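Local coordinates for protein glycosyl transferase (Staphylococcus aureus, PDB 5U02) that belongs to the TarS-type glycosyl transferases and comprises a helical linker region followed by two immunoglobulin-like (E-set) beta domains, at residues N44-K49 with K91-Y96; L81-H86 with E101-G106. All coordinates share one frame; numbering follows the deposited sequence.

Contact 1: residues N44-K49 with K91-Y96; sequences NGFSLK and KDIDNY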
loop_
_atom_site.group_PDB
_atom_site.type_symbol
_atom_site.label_atom_id
_atom_site.label_comp_id
_atom_site.label_asym_id
_atom_site.label_seq_id
_atom_site.Cartn_x
_atom_site.Cartn_y
_atom_site.Cartn_z
ATOM N N ASN A 44 -23.321 1.546 30.837
ATOM C CA ASN A 44 -22.430 1.352 29.695
ATOM C C ASN A 44 -22.263 -0.128 29.378
ATOM O O ASN A 44 -21.751 -0.895 30.197
ATOM C CB ASN A 44 -21.071 1.991 29.977
ATOM C CG ASN A 44 -20.233 2.162 28.722
ATOM O OD1 ASN A 44 -20.373 1.416 27.755
ATOM N ND2 ASN A 44 -19.360 3.159 28.734
ATOM N N GLY A 45 -22.695 -0.522 28.182
ATOM C CA GLY A 45 -22.514 -1.889 27.726
ATOM C C GLY A 45 -23.165 -2.939 28.596
ATOM O O GLY A 45 -22.672 -4.071 28.657
ATOM N N PHE A 46 -24.265 -2.602 29.278
ATOM C CA PHE A 46 -24.914 -3.596 30.125
ATOM C C PHE A 46 -25.465 -4.748 29.300
ATOM O O PHE A 46 -25.533 -5.883 29.787
ATOM C CB PHE A 46 -26.014 -2.946 30.979
ATOM C CG PHE A 46 -27.365 -2.856 30.307
ATOM C CD1 PHE A 46 -28.255 -3.925 30.342
ATOM C CD2 PHE A 46 -27.766 -1.688 29.682
ATOM C CE1 PHE A 46 -29.493 -3.840 29.734
ATOM C CE2 PHE A 46 -29.009 -1.597 29.084
ATOM C CZ PHE A 46 -29.871 -2.674 29.106
ATOM N N SER A 47 -25.843 -4.488 28.048
ATOM C CA SER A 47 -26.403 -5.542 27.212
ATOM C C SER A 47 -25.360 -6.561 26.770
ATOM O O SER A 47 -25.738 -7.619 26.257
ATOM C CB SER A 47 -27.092 -4.935 25.988
ATOM O OG SER A 47 -26.151 -4.354 25.101
ATOM N N LEU A 48 -24.071 -6.276 26.952
ATOM C CA LEU A 48 -23.027 -7.248 26.652
ATOM C C LEU A 48 -22.446 -7.906 27.897
ATOM O O LEU A 48 -21.874 -8.997 27.789
ATOM C CB LEU A 48 -21.887 -6.593 25.862
ATOM C CG LEU A 48 -22.233 -5.742 24.644
ATOM C CD1 LEU A 48 -22.204 -4.276 25.008
ATOM C CD2 LEU A 48 -21.282 -6.014 23.493
ATOM N N LYS A 49 -22.573 -7.272 29.064
ATOM C CA LYS A 49 -22.027 -7.798 30.309
ATOM C C LYS A 49 -23.050 -8.644 31.059
ATOM O O LYS A 49 -22.773 -9.799 31.404
ATOM C CB LYS A 49 -21.553 -6.647 31.201
ATOM C CG LYS A 49 -20.504 -5.745 30.580
ATOM C CD LYS A 49 -20.420 -4.415 31.318
ATOM C CE LYS A 49 -18.991 -4.124 31.768
ATOM N NZ LYS A 49 -18.207 -3.407 30.713
ATOM N N LYS A 91 -38.155 0.365 25.265
ATOM C CA LYS A 91 -37.845 -0.852 26.020
ATOM C C LYS A 91 -37.633 -2.037 25.081
ATOM O O LYS A 91 -38.226 -3.108 25.216
ATOM C CB LYS A 91 -38.921 -1.136 27.062
ATOM C CG LYS A 91 -39.396 0.118 27.773
ATOM C CD LYS A 91 -40.272 -0.210 28.963
ATOM C CE LYS A 91 -40.401 0.993 29.886
ATOM N NZ LYS A 91 -40.527 0.602 31.317
ATOM N N ASP A 92 -36.752 -1.806 24.117
ATOM C CA ASP A 92 -36.458 -2.727 23.025
ATOM C C ASP A 92 -35.009 -3.170 23.186
ATOM O O ASP A 92 -34.089 -2.478 22.739
ATOM C CB ASP A 92 -36.693 -2.029 21.689
ATOM C CG ASP A 92 -36.589 -2.962 20.507
ATOM O OD1 ASP A 92 -36.046 -4.078 20.652
ATOM O OD2 ASP A 92 -37.050 -2.561 19.421
ATOM N N ILE A 93 -34.802 -4.326 23.820
ATOM C CA ILE A 93 -33.447 -4.764 24.141
ATOM C C ILE A 93 -32.874 -5.731 23.113
ATOM O O ILE A 93 -31.656 -5.973 23.122
ATOM C CB ILE A 93 -33.374 -5.381 25.553
ATOM C CG1 ILE A 93 -31.967 -5.199 26.116
ATOM C CG2 ILE A 93 -33.759 -6.854 25.515
ATOM C CD1 ILE A 93 -31.794 -5.748 27.470
ATOM N N ASP A 94 -33.699 -6.286 22.223
ATOM C CA ASP A 94 -33.140 -6.952 21.050
ATOM C C ASP A 94 -32.383 -5.954 20.187
ATOM O O ASP A 94 -31.305 -6.259 19.664
ATOM C CB ASP A 94 -34.241 -7.637 20.233
ATOM C CG ASP A 94 -33.721 -8.219 18.919
ATOM O OD1 ASP A 94 -33.718 -7.495 17.898
ATOM O OD2 ASP A 94 -33.309 -9.399 18.923
ATOM N N ASN A 95 -32.930 -4.747 20.043
ATOM C CA ASN A 95 -32.263 -3.685 19.302
ATOM C C ASN A 95 -31.263 -2.926 20.163
ATOM O O ASN A 95 -30.244 -2.459 19.644
ATOM C CB ASN A 95 -33.295 -2.713 18.728
ATOM C CG ASN A 95 -34.082 -3.307 17.576
ATOM O OD1 ASN A 95 -35.306 -3.426 17.634
ATOM N ND2 ASN A 95 -33.381 -3.663 16.511
ATOM N N TYR A 96 -31.537 -2.774 21.462
ATOM C CA TYR A 96 -30.581 -2.102 22.338
ATOM C C TYR A 96 -29.249 -2.838 22.353
ATOM O O TYR A 96 -28.185 -2.223 22.214
ATOM C CB TYR A 96 -31.140 -1.988 23.757
ATOM C CG TYR A 96 -30.346 -1.064 24.663
ATOM C CD1 TYR A 96 -29.159 -1.481 25.256
ATOM C CD2 TYR A 96 -30.790 0.224 24.928
ATOM C CE1 TYR A 96 -28.436 -0.639 26.074
ATOM C CE2 TYR A 96 -30.079 1.071 25.752
ATOM C CZ TYR A 96 -28.904 0.635 26.326
ATOM O OH TYR A 96 -28.192 1.483 27.148
#
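Phe46 of the short helix 46-49 reaches over to Tyr96 and Ile93 in the first turn of helix 93-105. No hydrogen bond crosses between the segments, and the contact is mainly carbon on carbon. Its centre is the aromatic pair. The two ring centroids lie 5.0 Å apart and the planes are inclined at 40°, so the rings meet obliquely. Phe46 CE2 is 3.2 Å from Tyr96 CE1, a tight approach. Tyr96 CG stands anti to the backbone N (chi1 -168°), which carries its ring out toward helix 46-49.

Aliphatic groups extend the contact. The end of the Ile93 chain touches another part of the Phe46 ring, with CD1 3.7 Å from Phe46 CE1. Both Ile93 torsions are extended, and this brings the methyl to the ring. Ser47 contributes mainly its CB, which sits at the edge of the Tyr96 ring and near its plane, with Ser47 CB 4.1 Å from Tyr96 CD1.

Polar bonds shape each backbone. Gly45 is the N-cap of helix 46-49, and its O receives both Leu48 N and Lys49 N. Asp92 is the N-cap of the other helix. Its OD1 accepts Asn95 N at 3.2 Å, with the donor well above the carboxylate plane. Lys91, just before it, closes the preceding helix with a Schellman motif.

Helix 93-105 also holds the start of helix 46-49 by a hydrogen bond from Ser47 N to Glu100 OE1. Helix 56-68 packs on the same aromatic pair through Leu62, and Trp58 lies nearly parallel to the Phe46 ring. Leu84 of helix 82-89 touches Tyr96. The contact therefore joins a short helix to the start of a long one within the helical TarS linker region, among helices 56-68 and 82-89.

Contact 2: residues L81-H86 with E101-G106; sequences LRPLLH and ESYRQG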
loop_
_atom_site.group_PDB
_atom_site.type_symbol
_atom_site.label_atom_id
_atom_site.label_comp_id
_atom_site.label_asym_id
_atom_site.label_seq_id
_atom_site.Cartn_x
_atom_site.Cartn_y
_atom_site.Cartn_z
ATOM N N LEU A 81 -25.292 8.012 21.386
ATOM C CA LEU A 81 -26.275 7.594 22.376
ATOM C C LEU A 81 -27.712 7.706 21.886
ATOM O O LEU A 81 -28.599 7.079 22.478
ATOM C CB LEU A 81 -26.112 8.416 23.656
ATOM C CG LEU A 81 -24.808 8.158 24.412
ATOM C CD1 LEU A 81 -24.566 9.233 25.458
ATOM C CD2 LEU A 81 -24.835 6.779 25.046
ATOM N N ARG A 82 -27.961 8.484 20.832
ATOM C CA ARG A 82 -29.315 8.632 20.301
ATOM C C ARG A 82 -30.024 7.308 20.038
ATOM O O ARG A 82 -31.212 7.201 20.389
ATOM C CB ARG A 82 -29.276 9.487 19.024
ATOM C CG ARG A 82 -28.809 10.914 19.250
ATOM C CD ARG A 82 -28.323 11.577 17.965
ATOM N NE ARG A 82 -27.615 12.824 18.252
ATOM C CZ ARG A 82 -26.893 13.504 17.367
ATOM N NH1 ARG A 82 -26.777 13.060 16.123
ATOM N NH2 ARG A 82 -26.283 14.626 17.728
ATOM N N PRO A 83 -29.398 6.284 19.445
ATOM C CA PRO A 83 -30.104 4.999 19.313
ATOM C C PRO A 83 -30.438 4.347 20.647
ATOM O O PRO A 83 -31.517 3.756 20.777
ATOM C CB PRO A 83 -29.132 4.145 18.486
ATOM C CG PRO A 83 -28.286 5.137 17.754
ATOM C CD PRO A 83 -28.126 6.283 18.699
ATOM N N LEU A 84 -29.560 4.453 21.647
ATOM C CA LEU A 84 -29.817 3.785 22.918
ATOM C C LEU A 84 -30.889 4.506 23.726
ATOM O O LEU A 84 -31.664 3.868 24.444
ATOM C CB LEU A 84 -28.522 3.663 23.715
ATOM C CG LEU A 84 -27.422 2.898 22.989
ATOM C CD1 LEU A 84 -26.028 3.406 23.345
ATOM C CD2 LEU A 84 -27.557 1.418 23.273
ATOM N N LEU A 85 -30.945 5.834 23.633
ATOM C CA LEU A 85 -32.054 6.564 24.243
ATOM C C LEU A 85 -33.377 6.184 23.596
ATOM O O LEU A 85 -34.398 6.055 24.280
ATOM C CB LEU A 85 -31.835 8.077 24.135
ATOM C CG LEU A 85 -30.643 8.710 24.849
ATOM C CD1 LEU A 85 -30.514 10.186 24.477
ATOM C CD2 LEU A 85 -30.798 8.542 26.346
ATOM N N HIS A 86 -33.375 5.987 22.276
ATOM C CA HIS A 86 -34.607 5.670 21.562
ATOM C C HIS A 86 -35.115 4.280 21.930
ATOM O O HIS A 86 -36.284 4.113 22.297
ATOM C CB HIS A 86 -34.365 5.804 20.055
ATOM C CG HIS A 86 -35.324 5.029 19.205
ATOM N ND1 HIS A 86 -35.149 3.694 18.916
ATOM C CD2 HIS A 86 -36.459 5.406 18.572
ATOM C CE1 HIS A 86 -36.139 3.279 18.145
ATOM N NE2 HIS A 86 -36.947 4.299 17.922
ATOM N N GLU A 101 -23.866 -4.042 20.660
ATOM C CA GLU A 101 -23.136 -4.985 19.824
ATOM C C GLU A 101 -22.636 -4.322 18.551
ATOM O O GLU A 101 -21.468 -4.473 18.196
ATOM C CB GLU A 101 -23.982 -6.213 19.491
ATOM C CG GLU A 101 -24.451 -7.004 20.695
ATOM C CD GLU A 101 -24.987 -8.380 20.337
ATOM O OE1 GLU A 101 -25.019 -9.244 21.236
ATOM O OE2 GLU A 101 -25.368 -8.587 19.170
ATOM N N SER A 102 -23.483 -3.561 17.857
ATOM C CA SER A 102 -23.033 -3.008 16.578
ATOM C C SER A 102 -21.827 -2.078 16.729
ATOM O O SER A 102 -20.993 -1.997 15.819
ATOM C CB SER A 102 -24.178 -2.292 15.849
ATOM O OG SER A 102 -25.192 -3.191 15.433
ATOM N N TYR A 103 -21.688 -1.392 17.866
ATOM C CA TYR A 103 -20.571 -0.456 17.999
ATOM C C TYR A 103 -19.236 -1.173 18.173
ATOM O O TYR A 103 -18.207 -0.655 17.725
ATOM C CB TYR A 103 -20.784 0.520 19.169
ATOM C CG TYR A 103 -21.853 1.554 18.927
ATOM C CD1 TYR A 103 -22.147 1.985 17.644
ATOM C CD2 TYR A 103 -22.600 2.065 19.979
ATOM C CE1 TYR A 103 -23.137 2.916 17.416
ATOM C CE2 TYR A 103 -23.597 2.995 19.765
ATOM C CZ TYR A 103 -23.863 3.417 18.477
ATOM O OH TYR A 103 -24.855 4.343 18.253
ATOM N N ARG A 104 -19.233 -2.373 18.778
ATOM C CA ARG A 104 -17.975 -3.032 19.145
ATOM C C ARG A 104 -17.153 -3.416 17.909
ATOM O O ARG A 104 -15.950 -3.139 17.850
ATOM C CB ARG A 104 -18.229 -4.255 20.063
ATOM C CG ARG A 104 -19.040 -5.393 19.486
ATOM C CD ARG A 104 -19.317 -6.621 20.368
ATOM N NE ARG A 104 -20.619 -7.152 19.954
ATOM C CZ ARG A 104 -20.796 -8.170 19.110
ATOM N NH1 ARG A 104 -19.756 -8.814 18.599
ATOM N NH2 ARG A 104 -22.020 -8.557 18.764
ATOM N N GLN A 105 -17.778 -4.031 16.897
ATOM C CA GLN A 105 -17.024 -4.463 15.718
ATOM C C GLN A 105 -17.300 -3.624 14.476
ATOM O O GLN A 105 -16.596 -3.776 13.470
ATOM C CB GLN A 105 -17.334 -5.927 15.382
ATOM C CG GLN A 105 -18.693 -6.151 14.758
ATOM C CD GLN A 105 -19.908 -5.708 15.614
ATOM O OE1 GLN A 105 -19.948 -5.935 16.822
ATOM N NE2 GLN A 105 -20.878 -5.058 14.988
ATOM N N GLY A 106 -18.341 -2.809 14.491
ATOM C CA GLY A 106 -18.654 -2.042 13.309
ATOM C C GLY A 106 -19.370 -2.874 12.267
ATOM O O GLY A 106 -19.067 -2.797 11.073
#
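Tyr103 reaches across to Pro83 and Leu84 from the last turns of helix 93-105. Before it in the chain, Glu101 forms a salt bridge within its own helix, its OE2 3.4 Å from Arg104 NH2. Ser102 turns its OG back to Thr98 O, one turn earlier.

Tyr103 then makes the whole contact. Its CG lies beside the backbone N and opposite the carbonyl carbon (chi1 -71°), and the ring extends toward helix 82-89. The phenol end meets the proline ring: Tyr103 OH is 3.6 Å from Pro83 CG and 3.8 Å from Pro83 CD. Leu84 approaches farther back, at the ring edge and near its plane, with CD1 4.3 Å from Tyr103 CE2. The nearest CA atoms of the segments, those of Pro83 and Ser102, are 11.0 Å apart, so one long side chain spans the separation.

The backbone of Arg104 hydrogen-bonds with Phe160. Gly106, with positive phi, is the first residue to leave the helix. Its N still bonds to Ser102 O at 3.1 Å.

The phenol oxygen of the buried Tyr103 has its polar partner just ahead of the first segment, where it is hydrogen-bonded to Lys80 O. Tyrosine thus combines apolar contact along its ring with a polar anchor at its end, linking helix 93-105 to the beginning of helix 82-89.

Both contacts are buried, and both use helix 93-105. Contact 1 engages its first turn, while contact 2 engages its last turns, near where the chain leaves for strand 110-114. Their centres are about 9 Å apart, and they touch directly: Tyr96 CZ lies 3.4 Å from Leu84 CD2. Contact 1 is the larger, with 196 Å² buried against 110 Å², and it draws on several side chains from both segments. Contact 2 depends on a single tyrosine. Neither has a hydrogen bond across its segments. Their polar links to neighbouring parts differ: a carboxylate takes a backbone N-H beside contact 1, while a hydroxyl gives to a backbone carbonyl beside contact 2.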